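Local coordinates for acyl-CoA thioester hydrolase ybgC (Escherichia coli K-12, PDB 3GRH), which is a putative thioesterase of the pectinesterase family, an outer-membrane lipoprotein that neither binds pectin nor shows pectinesterase activity, at residues Gln236-Asn241 and Val270-Ile275; Leu243-Thr248 and Val298-Gln303. One frame throughout, in Å; residues are numbered along the deposited sequence.

Contact 1 (Gln236-Asn241 and Val270-Ile275); sequences QINNVN and VTNSYI
N238 reaches across to T271 and N272 where two successive coils of the right-handed parallel beta-helix turn the same corner. Its ND2 donates to T271 OG1 at 2.7 Å and, nearly within its own amide plane, to N272 OD1 at 2.9 Å, with a weak third bond to T271 O. The two asparagine amides stand 77° apart. CG of N238 lies anti to the backbone N (chi1 177°), which sets the amide beside N238's own carbonyl carbon, on the T271 side. Beneath these side chains run parallel-strand bonds, T271 N to I237 O and N239 N to T271 O. I237 and V270 lie on the other face, packed side by side toward the inside of the coil. Past the corner, where N239 and N272 both take left-handed backbone angles, Y274 N to V240 O picks up the parallel ladder of the next face. N241 OD1 lies 3.5 Å from Y274 CB, its amide almost perpendicular to the ring, while its ND2 bonds to T209 one coil back. S273 OG bridges the turn: it donates to T271 O from above the carbonyl plane and accepts a straight bond, 169° at the hydrogen, from V240 N at 3.1 Å.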
loop_
_atom_site.group_PDB
_atom_site.type_symbol
_atom_site.label_atom_id
_atom_site.label_comp_id
_atom_site.label_asym_id
_atom_site.label_seq_id
_atom_site.Cartn_x
_atom_site.Cartn_y
_atom_site.Cartn_z
ATOM N N GLN A 236 9.981 1.443 -4.630
ATOM C CA GLN A 236 10.400 2.160 -3.432
ATOM C C GLN A 236 9.631 3.430 -3.311
ATOM O O GLN A 236 9.605 4.215 -4.242
ATOM C CB GLN A 236 11.884 2.479 -3.402
ATOM C CG GLN A 236 12.758 1.244 -3.416
ATOM C CD GLN A 236 14.204 1.609 -3.660
ATOM O OE1 GLN A 236 14.832 2.166 -2.738
ATOM N NE2 GLN A 236 14.745 1.270 -4.859
ATOM N N ILE A 237 8.982 3.635 -2.178
ATOM C CA ILE A 237 8.177 4.858 -1.932
ATOM C C ILE A 237 8.748 5.450 -0.659
ATOM O O ILE A 237 8.733 4.762 0.404
ATOM C CB ILE A 237 6.720 4.450 -1.732
ATOM C CG1 ILE A 237 6.184 3.938 -3.057
ATOM C CG2 ILE A 237 5.938 5.634 -1.280
ATOM C CD1 ILE A 237 4.901 3.191 -2.932
ATOM N N ASN A 238 9.310 6.670 -0.735
ATOM C CA ASN A 238 10.011 7.248 0.400
ATOM C C ASN A 238 9.521 8.667 0.636
ATOM O O ASN A 238 9.464 9.478 -0.279
ATOM C CB ASN A 238 11.528 7.242 0.201
ATOM C CG ASN A 238 12.228 7.891 1.338
ATOM O OD1 ASN A 238 12.912 8.945 1.175
ATOM N ND2 ASN A 238 12.036 7.334 2.520
ATOM N N ASN A 239 9.146 8.973 1.868
ATOM C CA ASN A 239 8.702 10.358 2.227
ATOM C C ASN A 239 7.600 10.823 1.338
ATOM O O ASN A 239 7.679 11.887 0.719
ATOM C CB ASN A 239 9.870 11.330 2.190
ATOM C CG ASN A 239 9.574 12.637 2.893
ATOM O OD1 ASN A 239 8.758 12.686 3.827
ATOM N ND2 ASN A 239 10.187 13.712 2.389
ATOM N N VAL A 240 6.551 10.006 1.235
ATOM C CA VAL A 240 5.338 10.297 0.438
ATOM C C VAL A 240 4.163 10.362 1.363
ATOM O O VAL A 240 4.069 9.585 2.313
ATOM C CB VAL A 240 5.179 9.279 -0.715
ATOM C CG1 VAL A 240 3.784 9.320 -1.414
ATOM C CG2 VAL A 240 6.258 9.472 -1.733
ATOM N N ASN A 241 3.187 11.207 1.059
ATOM C CA ASN A 241 1.898 11.181 1.755
ATOM C C ASN A 241 0.905 10.543 0.810
ATOM O O ASN A 241 0.799 10.976 -0.335
ATOM C CB ASN A 241 1.359 12.599 2.044
ATOM C CG ASN A 241 2.206 13.377 2.998
ATOM O OD1 ASN A 241 2.842 12.857 3.877
ATOM N ND2 ASN A 241 2.319 14.677 2.732
ATOM N N VAL A 270 8.074 0.719 1.518
ATOM C CA VAL A 270 7.516 2.069 1.807
ATOM C C VAL A 270 8.203 2.544 3.088
ATOM O O VAL A 270 8.157 1.853 4.119
ATOM C CB VAL A 270 6.004 1.988 2.059
ATOM C CG1 VAL A 270 5.398 3.406 2.430
ATOM C CG2 VAL A 270 5.279 1.369 0.877
ATOM N N THR A 271 8.947 3.636 3.009
ATOM C CA THR A 271 9.668 4.169 4.126
ATOM C C THR A 271 9.323 5.633 4.414
ATOM O O THR A 271 9.067 6.428 3.463
ATOM C CB THR A 271 11.185 4.097 3.888
ATOM O OG1 THR A 271 11.556 4.724 2.635
ATOM C CG2 THR A 271 11.645 2.605 3.837
ATOM N N ASN A 272 9.306 6.001 5.704
ATOM C CA ASN A 272 9.292 7.401 6.054
ATOM C C ASN A 272 8.061 8.120 5.507
ATOM O O ASN A 272 8.156 9.270 5.177
ATOM C CB ASN A 272 10.549 8.108 5.604
ATOM C CG ASN A 272 11.761 7.463 6.092
ATOM O OD1 ASN A 272 12.781 7.213 5.349
ATOM N ND2 ASN A 272 11.715 7.178 7.334
ATOM N N SER A 273 6.952 7.409 5.406
ATOM C CA SER A 273 5.748 7.908 4.721
ATOM C C SER A 273 4.564 8.078 5.667
ATOM O O SER A 273 4.674 7.792 6.848
ATOM C CB SER A 273 5.391 7.058 3.535
ATOM O OG SER A 273 6.413 7.125 2.500
ATOM N N TYR A 274 3.504 8.659 5.139
ATOM C CA TYR A 274 2.304 8.919 5.912
ATOM C C TYR A 274 1.168 8.429 5.096
ATOM O O TYR A 274 1.037 8.848 3.974
ATOM C CB TYR A 274 2.168 10.377 6.197
ATOM C CG TYR A 274 0.877 10.773 6.852
ATOM C CD1 TYR A 274 0.691 10.616 8.181
ATOM C CD2 TYR A 274 -0.150 11.268 6.123
ATOM C CE1 TYR A 274 -0.498 10.935 8.783
ATOM C CE2 TYR A 274 -1.321 11.647 6.743
ATOM C CZ TYR A 274 -1.489 11.429 8.037
ATOM O OH TYR A 274 -2.670 11.793 8.717
ATOM N N ILE A 275 0.312 7.567 5.658
ATOM C CA ILE A 275 -0.819 6.985 4.914
ATOM C C ILE A 275 -2.075 7.157 5.750
ATOM O O ILE A 275 -2.060 6.879 6.939
ATOM C CB ILE A 275 -0.561 5.496 4.644
ATOM C CG1 ILE A 275 0.740 5.349 3.917
ATOM C CG2 ILE A 275 -1.755 4.927 3.817
ATOM C CD1 ILE A 275 1.080 3.863 3.556
HETATM O O HOH W 1 11.427 3.165 0.197
#

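Contact 2 (Leu243-Thr248 and Val298-Gln303); sequences LGRQNT and VNSRTQ
R245 and V298 cross at about a right angle, and the CG2 methyl of V298 sits over one face of the R245 guanidinium, 3.5 Å from NH1 and close to CD as well. S300 OG approaches the same group obliquely at 3.7 Å from NH2. The R245 chain is bent at chi2 (-71°), which folds the guanidinium back so that NH1 can donate to O of G244, the preceding residue, from above that carbonyl's plane. Salt bridges from NE to D216 and from NH1 to E276 further fix its rotation, and D216 also takes the hydroxyl of S300, so one carboxylate serves both sides of the contact.

From 298-303, beyond S300, comes the second arginine, R301. R301 NE lies 3.7 Å from R245 CB, so the base of R245 meets the NE and CD part of R301 while the two NE atoms stay 5.7 Å apart. A turn at chi3 (67°) brings the R301 guanidinium obliquely across the Q246 side chain, NH2 nearest it, with the amide plane inclined 46°. Water 2 joins the pair: it lies in plane at the guanidinium edge, accepting from R301 NH2 at 3.0 Å, and is 2.7 Å from Q246 OE1. R301 is also held by a salt bridge to D278 and by the carbonyls of D219 and G221, and Q246 by N222 and H223. Acidic partners on both arginines probably offset their charge. The Q246 side chain lies about 5 Å from that of D280, the predicted nucleophile, placing these loops beside the presumed active-site cleft of a pectinesterase-type beta-helix.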
loop_
_atom_site.group_PDB
_atom_site.type_symbol
_atom_site.label_atom_id
_atom_site.label_comp_id
_atom_site.label_asym_id
_atom_site.label_seq_id
_atom_site.Cartn_x
_atom_site.Cartn_y
_atom_site.Cartn_z
ATOM N N LEU A 243 -3.055 9.786 0.644
ATOM C CA LEU A 243 -4.218 10.300 1.344
ATOM C C LEU A 243 -5.478 9.796 0.705
ATOM O O LEU A 243 -5.703 9.928 -0.509
ATOM C CB LEU A 243 -4.231 11.829 1.374
ATOM C CG LEU A 243 -3.003 12.433 1.996
ATOM C CD1 LEU A 243 -3.078 13.936 1.941
ATOM C CD2 LEU A 243 -2.703 11.985 3.379
ATOM N N GLY A 244 -6.342 9.195 1.530
ATOM C CA GLY A 244 -7.626 8.732 1.084
ATOM C C GLY A 244 -8.549 8.447 2.239
ATOM O O GLY A 244 -8.390 9.021 3.327
ATOM N N ARG A 245 -9.517 7.589 1.932
ATOM C CA ARG A 245 -10.517 7.136 2.919
ATOM C C ARG A 245 -10.580 5.627 2.761
ATOM O O ARG A 245 -9.788 4.934 3.371
ATOM C CB ARG A 245 -11.824 7.798 2.776
ATOM C CG ARG A 245 -11.797 9.272 3.005
ATOM C CD ARG A 245 -11.596 9.653 4.381
ATOM N NE ARG A 245 -11.600 11.130 4.492
ATOM C CZ ARG A 245 -10.512 11.889 4.621
ATOM N NH1 ARG A 245 -9.297 11.379 4.661
ATOM N NH2 ARG A 245 -10.645 13.231 4.775
ATOM N N GLN A 246 -11.403 5.105 1.847
ATOM C CA GLN A 246 -11.451 3.635 1.643
ATOM C C GLN A 246 -10.512 3.188 0.559
ATOM O O GLN A 246 -10.536 3.692 -0.516
ATOM C CB GLN A 246 -12.890 3.187 1.344
ATOM C CG GLN A 246 -13.106 1.748 1.337
ATOM C CD GLN A 246 -14.450 1.334 0.895
ATOM O OE1 GLN A 246 -15.415 1.987 1.228
ATOM N NE2 GLN A 246 -14.529 0.259 0.065
ATOM N N ASN A 247 -9.643 2.242 0.894
ATOM C CA ASN A 247 -8.682 1.613 -0.015
ATOM C C ASN A 247 -7.641 2.622 -0.526
ATOM O O ASN A 247 -7.221 2.536 -1.699
ATOM C CB ASN A 247 -9.378 0.976 -1.214
ATOM C CG ASN A 247 -10.296 -0.160 -0.858
ATOM O OD1 ASN A 247 -11.516 -0.073 -1.126
ATOM N ND2 ASN A 247 -9.756 -1.226 -0.270
ATOM N N THR A 248 -7.066 3.454 0.349
ATOM C CA THR A 248 -6.073 4.399 -0.017
ATOM C C THR A 248 -4.864 3.901 -0.822
ATOM O O THR A 248 -4.549 4.481 -1.851
ATOM C CB THR A 248 -5.591 5.046 1.270
ATOM O OG1 THR A 248 -6.708 5.661 1.932
ATOM C CG2 THR A 248 -4.571 6.075 0.964
ATOM N N VAL A 298 -8.864 8.159 10.027
ATOM C CA VAL A 298 -9.713 9.362 10.141
ATOM C C VAL A 298 -11.143 8.925 10.319
ATOM O O VAL A 298 -11.522 7.851 9.848
ATOM C CB VAL A 298 -9.546 10.330 8.976
ATOM C CG1 VAL A 298 -8.108 10.841 8.931
ATOM C CG2 VAL A 298 -9.879 9.661 7.632
ATOM N N ASN A 299 -11.949 9.729 11.007
ATOM C CA ASN A 299 -13.347 9.355 11.203
ATOM C C ASN A 299 -14.325 10.418 10.673
ATOM O O ASN A 299 -15.484 10.462 11.097
ATOM C CB ASN A 299 -13.646 9.033 12.669
ATOM C CG ASN A 299 -13.597 10.232 13.539
ATOM O OD1 ASN A 299 -13.026 11.272 13.174
ATOM N ND2 ASN A 299 -14.139 10.098 14.752
ATOM N N SER A 300 -13.889 11.169 9.660
ATOM C CA SER A 300 -14.710 12.221 9.060
ATOM C C SER A 300 -15.762 11.670 8.079
ATOM O O SER A 300 -16.840 12.309 7.842
ATOM C CB SER A 300 -13.830 13.250 8.367
ATOM O OG SER A 300 -12.766 12.630 7.701
ATOM N N ARG A 301 -15.492 10.515 7.491
ATOM C CA ARG A 301 -16.435 9.941 6.538
ATOM C C ARG A 301 -17.281 8.866 7.222
ATOM O O ARG A 301 -18.495 8.766 7.008
ATOM C CB ARG A 301 -15.715 9.342 5.317
ATOM C CG ARG A 301 -16.632 8.832 4.262
ATOM C CD ARG A 301 -15.859 8.070 3.253
ATOM N NE ARG A 301 -15.278 6.819 3.771
ATOM C CZ ARG A 301 -15.792 5.613 3.572
ATOM N NH1 ARG A 301 -16.954 5.481 2.921
ATOM N NH2 ARG A 301 -15.175 4.534 4.025
ATOM N N THR A 302 -16.628 8.057 8.048
ATOM C CA THR A 302 -17.304 6.984 8.786
ATOM C C THR A 302 -16.817 6.951 10.204
ATOM O O THR A 302 -15.622 7.159 10.486
ATOM C CB THR A 302 -17.206 5.591 8.103
ATOM O OG1 THR A 302 -17.846 4.592 8.927
ATOM C CG2 THR A 302 -15.816 5.170 7.853
ATOM N N GLN A 303 -17.770 6.773 11.114
ATOM C CA GLN A 303 -17.435 6.637 12.498
ATOM C C GLN A 303 -17.668 5.217 12.995
ATOM O O GLN A 303 -17.472 4.916 14.191
ATOM C CB GLN A 303 -18.271 7.630 13.312
ATOM C CG GLN A 303 -17.862 9.035 13.069
ATOM C CD GLN A 303 -17.909 9.867 14.334
ATOM O OE1 GLN A 303 -18.808 9.716 15.162
ATOM N NE2 GLN A 303 -16.919 10.749 14.495
HETATM O O HOH W 2 -16.600 1.938 3.690
#

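In the fold
Contact 1 joins neighbouring coils of the beta-helix at a corner, whereas contact 2 ties together loops that follow strands 240-243 and 294-297, two coils apart. Strand 240-243 runs from one into the other, and the two meet directly where Y274 packs on L243 and I275 on T248; their centres are 18 Å apart. Contact 1 is only partly buried and held by repeating backbone bonds with a small network of neutral side chains. The touching residues of contact 2 are mostly buried, yet its chemistry is that of charged side chains, van der Waals touches and a water. E276 connects both settings, bonding Y274 OH and R245. Contact 2 lies near the predicted nucleophile D280; contact 1 does not.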